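Local structure of O-methyltransferase (Burkholderia thailandensis, 3MCZ) at residues 252-257 against 268-273; 258-263 against 309-314; 286-291 against 338-343; 292-297 against 316-321. The protein probably transfers a methyl group from S-adenosyl-L-methionine to an oxygen atom of its substrate, and probably works as a dimer. All blocks are in the same frame, centred on the assembly; numbering follows the deposited sequence.

Interaction 1 of 4, residues 252-257 against 268-273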
loop_
_atom_site.group_PDB
_atom_site.type_symbol
_atom_site.label_atom_id
_atom_site.label_comp_id
_atom_site.label_asym_id
_atom_site.label_seq_id
_atom_site.Cartn_x
_atom_site.Cartn_y
_atom_site.Cartn_z
ATOM N N VAL A 252 31.444 15.529 16.703
ATOM C CA VAL A 252 31.454 14.425 15.756
ATOM C C VAL A 252 30.006 13.983 15.621
ATOM O O VAL A 252 29.312 13.832 16.614
ATOM C CB VAL A 252 32.354 13.258 16.263
ATOM C CG1 VAL A 252 32.292 12.035 15.326
ATOM C CG2 VAL A 252 33.809 13.764 16.490
HETATM N N MSE A 253 29.524 13.778 14.395
HETATM C CA MSE A 253 28.120 13.441 14.215
HETATM C C MSE A 253 27.964 12.096 13.507
HETATM O O MSE A 253 28.663 11.832 12.551
HETATM C CB MSE A 253 27.407 14.526 13.404
HETATM C CG MSE A 253 27.588 15.902 13.926
HETATM SE SE MSE A 253 26.413 17.204 13.118
HETATM C CE MSE A 253 27.199 17.307 11.428
ATOM N N LEU A 254 27.015 11.312 14.001
ATOM C CA LEU A 254 26.527 10.072 13.409
ATOM C C LEU A 254 25.016 10.218 13.260
ATOM O O LEU A 254 24.266 9.787 14.125
ATOM C CB LEU A 254 26.779 8.911 14.353
ATOM C CG LEU A 254 28.080 8.145 14.296
ATOM C CD1 LEU A 254 28.117 7.179 15.489
ATOM C CD2 LEU A 254 28.278 7.374 12.927
ATOM N N ASN A 255 24.557 10.827 12.178
ATOM C CA ASN A 255 23.148 11.200 12.107
ATOM C C ASN A 255 22.372 10.211 11.258
ATOM O O ASN A 255 22.673 10.068 10.081
ATOM C CB ASN A 255 23.009 12.605 11.526
ATOM C CG ASN A 255 23.532 13.673 12.468
ATOM O OD1 ASN A 255 24.144 14.651 12.028
ATOM N ND2 ASN A 255 23.321 13.474 13.771
ATOM N N ASP A 256 21.423 9.487 11.881
ATOM C CA ASP A 256 20.423 8.694 11.157
ATOM C C ASP A 256 21.123 7.715 10.222
ATOM O O ASP A 256 20.739 7.610 9.053
ATOM C CB ASP A 256 19.508 9.666 10.383
ATOM C CG ASP A 256 18.165 9.072 9.950
ATOM O OD1 ASP A 256 17.682 8.080 10.541
ATOM O OD2 ASP A 256 17.567 9.667 9.009
ATOM N N CYS A 257 22.129 6.991 10.750
ATOM C CA CYS A 257 22.952 6.044 9.975
ATOM C C CYS A 257 23.345 4.759 10.698
ATOM O O CYS A 257 23.831 3.820 10.062
ATOM C CB CYS A 257 24.231 6.716 9.474
ATOM S SG CYS A 257 25.323 7.273 10.847
ATOM N N GLU A 268 31.286 -0.928 17.291
ATOM C CA GLU A 268 32.595 -0.491 16.844
ATOM C C GLU A 268 32.614 0.917 16.270
ATOM O O GLU A 268 33.561 1.661 16.524
ATOM C CB GLU A 268 33.153 -1.470 15.812
ATOM C CG GLU A 268 33.523 -2.788 16.480
ATOM C CD GLU A 268 33.764 -3.922 15.510
ATOM O OE1 GLU A 268 33.309 -3.859 14.339
ATOM O OE2 GLU A 268 34.383 -4.912 15.961
ATOM N N VAL A 269 31.581 1.272 15.511
ATOM C CA VAL A 269 31.470 2.599 14.890
ATOM C C VAL A 269 31.314 3.666 15.960
ATOM O O VAL A 269 31.906 4.716 15.866
ATOM C CB VAL A 269 30.299 2.668 13.939
ATOM C CG1 VAL A 269 29.999 4.145 13.499
ATOM C CG2 VAL A 269 30.608 1.796 12.706
ATOM N N ILE A 270 30.493 3.386 16.956
ATOM C CA ILE A 270 30.258 4.320 18.057
ATOM C C ILE A 270 31.561 4.541 18.810
ATOM O O ILE A 270 31.927 5.673 19.105
ATOM C CB ILE A 270 29.157 3.825 19.000
ATOM C CG1 ILE A 270 27.806 3.861 18.296
ATOM C CG2 ILE A 270 29.097 4.693 20.261
ATOM C CD1 ILE A 270 26.726 3.064 19.002
ATOM N N GLY A 271 32.285 3.464 19.115
ATOM C CA GLY A 271 33.584 3.607 19.745
ATOM C C GLY A 271 34.613 4.440 18.986
ATOM O O GLY A 271 35.313 5.272 19.567
ATOM N N HIS A 272 34.714 4.198 17.689
ATOM C CA HIS A 272 35.637 4.938 16.854
ATOM C C HIS A 272 35.234 6.416 16.829
ATOM O O HIS A 272 36.094 7.307 16.906
ATOM C CB HIS A 272 35.597 4.404 15.434
ATOM C CG HIS A 272 36.122 3.009 15.292
ATOM N ND1 HIS A 272 35.713 2.164 14.284
ATOM C CD2 HIS A 272 37.013 2.314 16.029
ATOM C CE1 HIS A 272 36.328 1.001 14.409
ATOM N NE2 HIS A 272 37.107 1.061 15.472
ATOM N N ALA A 273 33.939 6.653 16.696
ATOM C CA ALA A 273 33.394 8.004 16.650
ATOM C C ALA A 273 33.723 8.754 17.919
ATOM O O ALA A 273 34.170 9.912 17.880
ATOM C CB ALA A 273 31.874 7.990 16.444
#

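Interaction 2 of 4, residues 258-263 against 309-314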
loop_
_atom_site.group_PDB
_atom_site.type_symbol
_atom_site.label_atom_id
_atom_site.label_comp_id
_atom_site.label_asym_id
_atom_site.label_seq_id
_atom_site.Cartn_x
_atom_site.Cartn_y
_atom_site.Cartn_z
ATOM N N LEU A 258 23.158 4.678 12.019
ATOM C CA LEU A 258 23.546 3.446 12.726
ATOM C C LEU A 258 22.749 2.205 12.315
ATOM O O LEU A 258 23.218 1.049 12.484
ATOM C CB LEU A 258 23.511 3.652 14.248
ATOM C CG LEU A 258 24.679 4.433 14.891
ATOM C CD1 LEU A 258 24.360 4.618 16.369
ATOM C CD2 LEU A 258 26.040 3.750 14.722
ATOM N N HIS A 259 21.581 2.419 11.709
ATOM C CA HIS A 259 20.752 1.337 11.284
ATOM C C HIS A 259 21.221 0.613 10.004
ATOM O O HIS A 259 20.553 -0.310 9.575
ATOM C CB HIS A 259 19.302 1.798 11.135
ATOM C CG HIS A 259 19.150 3.001 10.272
ATOM N ND1 HIS A 259 19.004 4.267 10.784
ATOM C CD2 HIS A 259 19.183 3.135 8.926
ATOM C CE1 HIS A 259 18.938 5.136 9.790
ATOM N NE2 HIS A 259 19.026 4.472 8.650
ATOM N N TYR A 260 22.340 1.037 9.418
ATOM C CA TYR A 260 23.008 0.270 8.371
ATOM C C TYR A 260 23.930 -0.819 8.903
ATOM O O TYR A 260 24.443 -1.626 8.135
ATOM C CB TYR A 260 23.833 1.200 7.462
ATOM C CG TYR A 260 22.961 2.033 6.573
ATOM C CD1 TYR A 260 22.445 1.514 5.406
ATOM C CD2 TYR A 260 22.637 3.340 6.923
ATOM C CE1 TYR A 260 21.639 2.276 4.592
ATOM C CE2 TYR A 260 21.829 4.105 6.135
ATOM C CZ TYR A 260 21.342 3.585 4.971
ATOM O OH TYR A 260 20.537 4.359 4.182
ATOM N N PHE A 261 24.133 -0.840 10.216
ATOM C CA PHE A 261 25.102 -1.723 10.832
ATOM C C PHE A 261 24.406 -2.774 11.691
ATOM O O PHE A 261 23.385 -2.465 12.308
ATOM C CB PHE A 261 26.052 -0.888 11.672
ATOM C CG PHE A 261 26.826 0.110 10.877
ATOM C CD1 PHE A 261 27.795 -0.313 9.956
ATOM C CD2 PHE A 261 26.547 1.462 10.967
ATOM C CE1 PHE A 261 28.513 0.635 9.176
ATOM C CE2 PHE A 261 27.249 2.403 10.202
ATOM C CZ PHE A 261 28.241 1.974 9.308
ATOM N N ASP A 262 24.937 -4.007 11.724
ATOM C CA ASP A 262 24.538 -4.944 12.798
ATOM C C ASP A 262 25.044 -4.462 14.168
ATOM O O ASP A 262 25.840 -3.540 14.250
ATOM C CB ASP A 262 24.907 -6.410 12.500
ATOM C CG ASP A 262 26.379 -6.739 12.631
ATOM O OD1 ASP A 262 27.172 -6.013 13.244
ATOM O OD2 ASP A 262 26.740 -7.819 12.117
ATOM N N ALA A 263 24.610 -5.095 15.238
ATOM C CA ALA A 263 24.954 -4.586 16.588
ATOM C C ALA A 263 26.462 -4.577 16.843
ATOM O O ALA A 263 26.986 -3.676 17.468
ATOM C CB ALA A 263 24.196 -5.391 17.717
ATOM N N VAL A 309 14.820 -4.627 4.706
ATOM C CA VAL A 309 14.555 -4.818 3.273
ATOM C C VAL A 309 15.604 -4.057 2.426
ATOM O O VAL A 309 16.069 -4.588 1.390
ATOM C CB VAL A 309 13.110 -4.444 2.882
ATOM C CG1 VAL A 309 12.932 -4.392 1.350
ATOM C CG2 VAL A 309 12.125 -5.442 3.541
ATOM N N ASN A 310 15.925 -2.836 2.831
ATOM C CA ASN A 310 16.836 -1.970 2.076
ATOM C C ASN A 310 18.297 -2.410 2.040
ATOM O O ASN A 310 18.961 -2.209 1.045
ATOM C CB ASN A 310 16.836 -0.535 2.591
ATOM C CG ASN A 310 15.558 0.247 2.245
ATOM O OD1 ASN A 310 14.690 -0.217 1.492
ATOM N ND2 ASN A 310 15.430 1.446 2.867
ATOM N N THR A 311 18.808 -2.955 3.123
ATOM C CA THR A 311 20.226 -3.318 3.182
ATOM C C THR A 311 20.436 -4.591 4.031
ATOM O O THR A 311 19.709 -4.814 5.024
ATOM C CB THR A 311 21.056 -2.087 3.708
ATOM O OG1 THR A 311 22.424 -2.255 3.339
ATOM C CG2 THR A 311 20.958 -1.905 5.186
ATOM N N ASN A 312 21.470 -5.365 3.713
ATOM C CA ASN A 312 21.681 -6.671 4.361
ATOM C C ASN A 312 21.598 -6.616 5.893
ATOM O O ASN A 312 20.870 -7.370 6.484
ATOM C CB ASN A 312 23.066 -7.227 3.978
ATOM C CG ASN A 312 23.239 -8.710 4.313
ATOM O OD1 ASN A 312 22.281 -9.448 4.491
ATOM N ND2 ASN A 312 24.499 -9.136 4.444
ATOM N N HIS A 313 22.390 -5.749 6.503
ATOM C CA HIS A 313 22.439 -5.617 7.960
ATOM C C HIS A 313 21.502 -4.575 8.517
ATOM O O HIS A 313 21.603 -4.208 9.688
ATOM C CB HIS A 313 23.867 -5.311 8.442
ATOM C CG HIS A 313 24.826 -6.428 8.232
ATOM N ND1 HIS A 313 26.172 -6.309 8.525
ATOM C CD2 HIS A 313 24.647 -7.691 7.784
ATOM C CE1 HIS A 313 26.779 -7.449 8.243
ATOM N NE2 HIS A 313 25.882 -8.286 7.756
ATOM N N GLY A 314 20.540 -4.118 7.718
ATOM C CA GLY A 314 19.630 -3.061 8.155
ATOM C C GLY A 314 18.883 -3.461 9.414
ATOM O O GLY A 314 18.309 -4.569 9.499
#

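Interaction 3 of 4, residues 286-291 against 338-343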
loop_
_atom_site.group_PDB
_atom_site.type_symbol
_atom_site.label_atom_id
_atom_site.label_comp_id
_atom_site.label_asym_id
_atom_site.label_seq_id
_atom_site.Cartn_x
_atom_site.Cartn_y
_atom_site.Cartn_z
ATOM N N LEU A 286 21.814 10.856 16.055
ATOM C CA LEU A 286 20.406 10.988 15.797
ATOM C C LEU A 286 19.903 9.614 15.363
ATOM O O LEU A 286 20.447 9.007 14.443
ATOM C CB LEU A 286 20.210 11.983 14.677
ATOM C CG LEU A 286 18.780 12.346 14.349
ATOM C CD1 LEU A 286 18.097 13.030 15.544
ATOM C CD2 LEU A 286 18.815 13.273 13.114
ATOM N N THR A 287 18.867 9.132 16.023
ATOM C CA THR A 287 18.386 7.798 15.780
ATOM C C THR A 287 16.873 7.733 16.035
ATOM O O THR A 287 16.341 8.412 16.939
ATOM C CB THR A 287 19.183 6.787 16.624
ATOM O OG1 THR A 287 18.798 5.470 16.251
ATOM C CG2 THR A 287 18.938 6.967 18.158
HETATM N N MSE A 288 16.156 6.947 15.238
HETATM C CA MSE A 288 14.728 6.805 15.489
HETATM C C MSE A 288 14.520 6.167 16.860
HETATM O O MSE A 288 15.123 5.147 17.192
HETATM C CB MSE A 288 14.017 5.942 14.449
HETATM C CG MSE A 288 12.495 5.889 14.739
HETATM SE SE MSE A 288 11.523 5.190 13.216
HETATM C CE MSE A 288 12.135 6.679 12.129
ATOM N N THR A 289 13.608 6.717 17.630
ATOM C CA THR A 289 13.414 6.250 19.011
ATOM C C THR A 289 12.848 4.822 19.030
ATOM O O THR A 289 11.850 4.524 18.353
ATOM C CB THR A 289 12.439 7.165 19.733
ATOM O OG1 THR A 289 12.941 8.499 19.683
ATOM C CG2 THR A 289 12.230 6.745 21.191
HETATM N N MSE A 290 13.505 3.948 19.773
HETATM C CA MSE A 290 13.070 2.559 19.897
HETATM C C MSE A 290 13.368 2.088 21.308
HETATM O O MSE A 290 14.521 2.157 21.753
HETATM C CB MSE A 290 13.832 1.697 18.886
HETATM C CG MSE A 290 13.765 0.209 19.183
HETATM SE SE MSE A 290 14.874 -0.870 18.024
HETATM C CE MSE A 290 13.287 -1.275 16.872
ATOM N N ASN A 291 12.357 1.583 21.992
ATOM C CA ASN A 291 12.544 1.060 23.325
ATOM C C ASN A 291 13.243 -0.308 23.285
ATOM O O ASN A 291 13.320 -0.957 22.221
ATOM C CB ASN A 291 11.195 0.970 24.045
ATOM C CG ASN A 291 10.548 2.325 24.223
ATOM O OD1 ASN A 291 11.194 3.343 24.059
ATOM N ND2 ASN A 291 9.281 2.339 24.545
ATOM N N ILE A 338 13.259 14.647 19.165
ATOM C CA ILE A 338 12.811 15.376 17.994
ATOM C C ILE A 338 11.742 14.558 17.273
ATOM O O ILE A 338 12.047 13.751 16.389
ATOM C CB ILE A 338 13.981 15.712 17.046
ATOM C CG1 ILE A 338 15.219 16.141 17.843
ATOM C CG2 ILE A 338 13.509 16.769 16.009
ATOM C CD1 ILE A 338 16.453 16.351 17.010
ATOM N N GLY A 339 10.485 14.791 17.633
ATOM C CA GLY A 339 9.373 14.000 17.135
ATOM C C GLY A 339 9.616 12.506 17.421
ATOM O O GLY A 339 9.810 12.112 18.556
ATOM N N ARG A 340 9.658 11.698 16.375
ATOM C CA ARG A 340 9.904 10.259 16.487
ATOM C C ARG A 340 11.390 9.865 16.638
ATOM O O ARG A 340 11.725 8.662 16.661
ATOM C CB ARG A 340 9.324 9.556 15.248
ATOM C CG ARG A 340 10.071 9.821 13.938
ATOM C CD ARG A 340 9.499 8.981 12.760
ATOM N NE ARG A 340 8.297 9.552 12.147
ATOM C CZ ARG A 340 7.431 8.863 11.392
ATOM N NH1 ARG A 340 6.365 9.466 10.880
ATOM N NH2 ARG A 340 7.611 7.564 11.164
ATOM N N TYR A 341 12.263 10.869 16.659
ATOM C CA TYR A 341 13.699 10.687 16.784
ATOM C C TYR A 341 14.206 11.075 18.170
ATOM O O TYR A 341 13.612 11.906 18.877
ATOM C CB TYR A 341 14.423 11.474 15.668
ATOM C CG TYR A 341 14.457 10.782 14.341
ATOM C CD1 TYR A 341 13.377 10.823 13.458
ATOM C CD2 TYR A 341 15.571 10.067 13.963
ATOM C CE1 TYR A 341 13.434 10.144 12.210
ATOM C CE2 TYR A 341 15.635 9.403 12.761
ATOM C CZ TYR A 341 14.570 9.426 11.896
ATOM O OH TYR A 341 14.716 8.735 10.698
ATOM N N THR A 342 15.310 10.445 18.567
ATOM C CA THR A 342 16.079 10.845 19.720
ATOM C C THR A 342 17.459 11.311 19.238
ATOM O O THR A 342 18.138 10.613 18.474
ATOM C CB THR A 342 16.238 9.672 20.733
ATOM O OG1 THR A 342 14.933 9.254 21.188
ATOM C CG2 THR A 342 17.116 10.053 21.972
ATOM N N LEU A 343 17.870 12.457 19.746
ATOM C CA LEU A 343 19.224 12.954 19.610
ATOM C C LEU A 343 19.970 12.663 20.910
ATOM O O LEU A 343 19.556 13.095 22.007
ATOM C CB LEU A 343 19.222 14.450 19.284
ATOM C CG LEU A 343 20.614 15.077 19.102
ATOM C CD1 LEU A 343 21.362 14.518 17.853
ATOM C CD2 LEU A 343 20.461 16.604 18.999
HETATM O O HOH W 1 10.878 10.049 20.025
HETATM O O HOH W 2 10.154 6.537 17.048
#

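Interaction 4 of 4, residues 292-297 against 316-321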
loop_
_atom_site.group_PDB
_atom_site.type_symbol
_atom_site.label_atom_id
_atom_site.label_comp_id
_atom_site.label_asym_id
_atom_site.label_seq_id
_atom_site.Cartn_x
_atom_site.Cartn_y
_atom_site.Cartn_z
ATOM N N ASP A 292 13.724 -0.762 24.444
ATOM C CA ASP A 292 14.349 -2.115 24.555
ATOM C C ASP A 292 13.439 -3.294 24.152
ATOM O O ASP A 292 13.919 -4.337 23.748
ATOM C CB ASP A 292 14.898 -2.325 25.973
ATOM C CG ASP A 292 16.252 -1.634 26.175
ATOM O OD1 ASP A 292 17.061 -1.512 25.195
ATOM O OD2 ASP A 292 16.518 -1.237 27.322
ATOM N N ASP A 293 12.134 -3.120 24.192
ATOM C CA ASP A 293 11.217 -4.187 23.788
ATOM C C ASP A 293 11.145 -4.408 22.266
ATOM O O ASP A 293 10.592 -5.391 21.814
ATOM C CB ASP A 293 9.828 -3.955 24.384
ATOM C CG ASP A 293 9.112 -2.717 23.819
ATOM O OD1 ASP A 293 9.572 -2.071 22.841
ATOM O OD2 ASP A 293 8.032 -2.405 24.355
ATOM N N ARG A 294 11.731 -3.497 21.495
ATOM C CA ARG A 294 11.779 -3.577 20.013
ATOM C C ARG A 294 10.407 -3.480 19.311
ATOM O O ARG A 294 10.309 -3.667 18.104
ATOM C CB ARG A 294 12.551 -4.831 19.585
ATOM C CG ARG A 294 14.018 -4.637 19.839
ATOM C CD ARG A 294 14.738 -5.888 19.540
ATOM N NE ARG A 294 16.185 -5.700 19.506
ATOM C CZ ARG A 294 16.986 -5.582 20.547
ATOM N NH1 ARG A 294 16.552 -5.548 21.847
ATOM N NH2 ARG A 294 18.275 -5.445 20.272
ATOM N N VAL A 295 9.362 -3.152 20.065
ATOM C CA VAL A 295 8.024 -3.025 19.487
ATOM C C VAL A 295 7.366 -1.694 19.781
ATOM O O VAL A 295 6.280 -1.439 19.258
ATOM C CB VAL A 295 7.076 -4.154 19.898
ATOM C CG1 VAL A 295 7.590 -5.508 19.411
ATOM C CG2 VAL A 295 6.872 -4.208 21.420
ATOM N N THR A 296 7.987 -0.865 20.622
ATOM C CA THR A 296 7.442 0.406 20.983
ATOM C C THR A 296 8.502 1.475 20.771
ATOM O O THR A 296 9.664 1.240 21.103
ATOM C CB THR A 296 6.962 0.391 22.437
ATOM O OG1 THR A 296 8.053 0.162 23.293
ATOM C CG2 THR A 296 6.073 -0.749 22.687
ATOM N N PRO A 297 8.122 2.621 20.175
ATOM C CA PRO A 297 6.838 2.877 19.477
ATOM C C PRO A 297 6.657 1.971 18.273
ATOM O O PRO A 297 7.641 1.539 17.688
ATOM C CB PRO A 297 6.950 4.338 19.005
ATOM C CG PRO A 297 8.267 4.841 19.488
ATOM C CD PRO A 297 9.017 3.786 20.184
ATOM N N LEU A 316 17.110 -1.360 13.189
ATOM C CA LEU A 316 17.083 -0.233 14.110
ATOM C C LEU A 316 17.482 -0.792 15.461
ATOM O O LEU A 316 16.869 -1.702 15.922
ATOM C CB LEU A 316 15.698 0.434 14.186
ATOM C CG LEU A 316 15.605 1.704 15.048
ATOM C CD1 LEU A 316 16.612 2.790 14.639
ATOM C CD2 LEU A 316 14.129 2.242 15.040
ATOM N N HIS A 317 18.522 -0.237 16.078
ATOM C CA HIS A 317 18.968 -0.640 17.391
ATOM C C HIS A 317 18.258 0.174 18.481
ATOM O O HIS A 317 18.003 1.379 18.291
ATOM C CB HIS A 317 20.486 -0.483 17.488
ATOM C CG HIS A 317 21.200 -1.221 16.400
ATOM N ND1 HIS A 317 21.159 -2.596 16.303
ATOM C CD2 HIS A 317 21.912 -0.785 15.342
ATOM C CE1 HIS A 317 21.839 -2.975 15.233
ATOM N NE2 HIS A 317 22.314 -1.896 14.637
ATOM N N PRO A 318 17.931 -0.476 19.600
ATOM C CA PRO A 318 17.269 0.274 20.660
ATOM C C PRO A 318 18.064 1.467 21.156
ATOM O O PRO A 318 19.276 1.394 21.334
ATOM C CB PRO A 318 17.067 -0.752 21.773
ATOM C CG PRO A 318 17.086 -2.119 21.050
ATOM C CD PRO A 318 18.018 -1.928 19.897
ATOM N N THR A 319 17.341 2.549 21.427
ATOM C CA THR A 319 17.947 3.792 21.852
ATOM C C THR A 319 18.675 3.684 23.178
ATOM O O THR A 319 19.760 4.221 23.293
ATOM C CB THR A 319 16.884 4.932 21.821
ATOM O OG1 THR A 319 16.256 4.913 20.518
ATOM C CG2 THR A 319 17.544 6.285 22.074
ATOM N N PRO A 320 18.092 3.000 24.181
ATOM C CA PRO A 320 18.848 2.790 25.407
ATOM C C PRO A 320 20.120 1.971 25.209
ATOM O O PRO A 320 21.093 2.169 25.945
ATOM C CB PRO A 320 17.870 2.032 26.326
ATOM C CG PRO A 320 16.504 2.391 25.788
ATOM C CD PRO A 320 16.723 2.472 24.292
ATOM N N TRP A 321 20.122 1.065 24.234
ATOM C CA TRP A 321 21.321 0.264 23.956
ATOM C C TRP A 321 22.407 1.168 23.349
ATOM O O TRP A 321 23.570 1.118 23.767
ATOM C CB TRP A 321 21.007 -0.901 23.014
ATOM C CG TRP A 321 22.200 -1.704 22.678
ATOM C CD1 TRP A 321 22.737 -2.721 23.398
ATOM C CD2 TRP A 321 23.014 -1.542 21.530
ATOM N NE1 TRP A 321 23.858 -3.205 22.765
ATOM C CE2 TRP A 321 24.063 -2.470 21.625
ATOM C CE3 TRP A 321 22.985 -0.669 20.449
ATOM C CZ2 TRP A 321 25.052 -2.585 20.648
ATOM C CZ3 TRP A 321 23.969 -0.798 19.465
ATOM C CH2 TRP A 321 24.975 -1.758 19.574
HETATM O O HOH W 3 16.814 -4.387 16.944
HETATM O O HOH W 4 20.386 -4.312 18.253
#

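Interaction 1 of 4, residues 252-257 against 268-273
The strand-to-helix layer of the Rossmann-like methyltransferase domain supplies this contact: strand 251-255 runs nearly antiparallel to helix 263-275, which returns over one face of the sheet. The short axes make 157° and approach to 9.8 Å, a spacing filled by aliphatic side chains. Leu254 has the largest share of the packing. Its CG stands anti to the carbonyl carbon, and from there the two methyls spread under the helix: CD2 reaches CG1 of Val269 at 3.7 Å, the two side chains crossing obliquely, while CD1 lies 4.0 Å from CB of Ala273, one helical turn further on. Leu254 CD1 also brushes CG1 of Ile270, more loosely at 4.4 Å. At the far end of the segment Val252 turns CG1 beneath Ala273, 3.8 Å from its carbonyl O and 4.2 Å from its CB; the CA atoms of Val252 and Ala273, 6.8 Å apart, are the nearest pair across the segments. Every touching residue is buried, and the side chains meet one another through carbon alone. Beneath the helix, Leu186 of strand 182-186 and Leu283 and Ile285 of strand 281-288 continue the apolar layer on both flanks of strand 251-255, while Ile270 leans on Ile322, Val325 and Val326 of helix 319-328.

Interaction 2 of 4, residues 258-263 against 309-314
Backbone meets backbone where these two turns pack most tightly. His259 O lies 3.2 Å from CA of Gly314, a CA-H...O contact with 150° at the hydrogen, and the CA atoms of Tyr260 and Gly314 are 4.7 Å apart. Gly314 closes a type I beta turn begun at Thr311, its N bonded to Thr311 O at 2.9 Å. The CG2 methyl of Thr311, held between the backbone N and carbonyl carbon of its own residue, meets CD1 of the Tyr260 ring obliquely at 3.7 Å, the two side chains crossing at about a right angle. It leaves Thr311 OG1 to bond Glu143. The turns belong to two connections of the methyltransferase domain: 258-263 links strand 251-255 to helix 263-275 through a 3-10 segment, and 309-314 spans the end of helix 298-310, Thr311 being the first residue to leave it. Asp262 is the N-cap of helix 263-275, its OD1 accepting from Glu265 N. On the looser side, Asp262 and His313 lie side by side and point the same way, carboxylate and imidazole planes only 10° apart. OD2 of Asp262 stands over one face of the His313 ring, 3.9 Å from CE1, a loose face contact of nearly parallel groups. The ring's ND1 bonds instead to Glu265 OE1, a carboxylate that could favour a protonated imidazole. Both side chains are partly exposed, and beyond them Asn312 OD1 bonds Lys72 NZ of the second subunit.

Interaction 3 of 4, residues 286-291 against 338-343
Leu286, Ile338 and Tyr341 form the apolar centre. Leu286 CD1 meets Ile338 CD1 at 4.0 Å, and its CG approaches Tyr341 CD2, both side chains being crossed at about a right angle. The Tyr341 ring lies back across strand 281-288, with CA of Met288 over one face. Met288, a selenomethionine, extends anti to its backbone N, then bends at chi3 (-62°), bringing CE 3.6 Å from Tyr341 OH and equally close to Arg340 CD. The phenol OH is bonded to Asp256. Outward come the strand bonds: Thr342 N gives Thr287 O a nearly straight bond (2.8 Å, 171°), and Thr287 N returns one to Thr342 O. Beyond this pair Thr289 N reaches Arg340 O at 2.9 Å, also nearly straight. The polar edge is a hydroxyl pair, Thr289 OG1 and Thr342 OG1, hydrogen-bonded at only 2.6 Å. One water joins Thr289 OG1 to Gly339 O; another donates to both Thr289 O and Arg340 O. Gly339, at positive phi (55°), occupies a corner of the type II' turn Ile338-Tyr341 that connects strands 332-338 and 341-347. This beta hairpin, whose second strand inserts antiparallel beside strand 281-288, gives the 3-2-1-4-5-7-6 sheet order typical of class I S-adenosylmethionine-dependent methyltransferases.

Interaction 4 of 4, residues 292-297 against 316-321
Arg294 leaves a backbone of positive phi (65°) with CG anti to its carbonyl carbon, and its chain stays extended as far as NE. From CB the chain leads to CG, which passes 4.1 Å from CG of Pro318. NE then donates to a water at 2.9 Å, and that water donates in turn to Leu316 O. At CZ one face of the guanidinium receives Pro318 CG, 3.4 Å above its centre. NH1 turns back to Asp292 O in a weak bond, while NH2 rests 3.5 Å from Pro318 CD and makes a weak bond to a second water, which also bonds ND1 of His317. Asp292 lies against both prolines at the helix start, its OD1 3.5 Å from Pro318 CB and its OD2 3.7 Å from Pro320 CB. Pro318 is the N-cap of helix 319-328. Within the loop, Asp293 OD1 accepts from Val295 N, an Asx turn, and from Thr296 N, which extends it to an Asx motif; His78 of the second subunit packs on Arg294. Across the two segments the direct contacts are van der Waals, and the polar links pass through water; the chemistry implies a hydrated surface junction in which the cation's N-H groups reach water and the Asp292 carbonyl while one face rests on proline.

Overall arrangement
Interactions 1 and 3 share the central sheet, strands 251-255 and 281-288 being neighbours: Asp256 N lies 2.8 Å from Leu286 O, and Asp256 OD1 lies 3.0 Å from Tyr341 OH, both probable hydrogen bonds. Interaction 2 continues from interaction 1 through Ile270 CD1 and Leu258 CD1, 3.9 Å apart. Interaction 4 is nested in the chain loop closed by interaction 3, their centres about 10 Å apart, and Met290 O meets Thr319 N at 2.9 Å. Phe261 O and His317 NE2, 2.6 Å apart, tie interaction 2 to interaction 4; both also touch the second subunit. In this fold the cofactor pocket generally lies at the C-terminal ends of the parallel strands, where 255-257 and 286-289 sit, so interactions 1 and 3 probably border it.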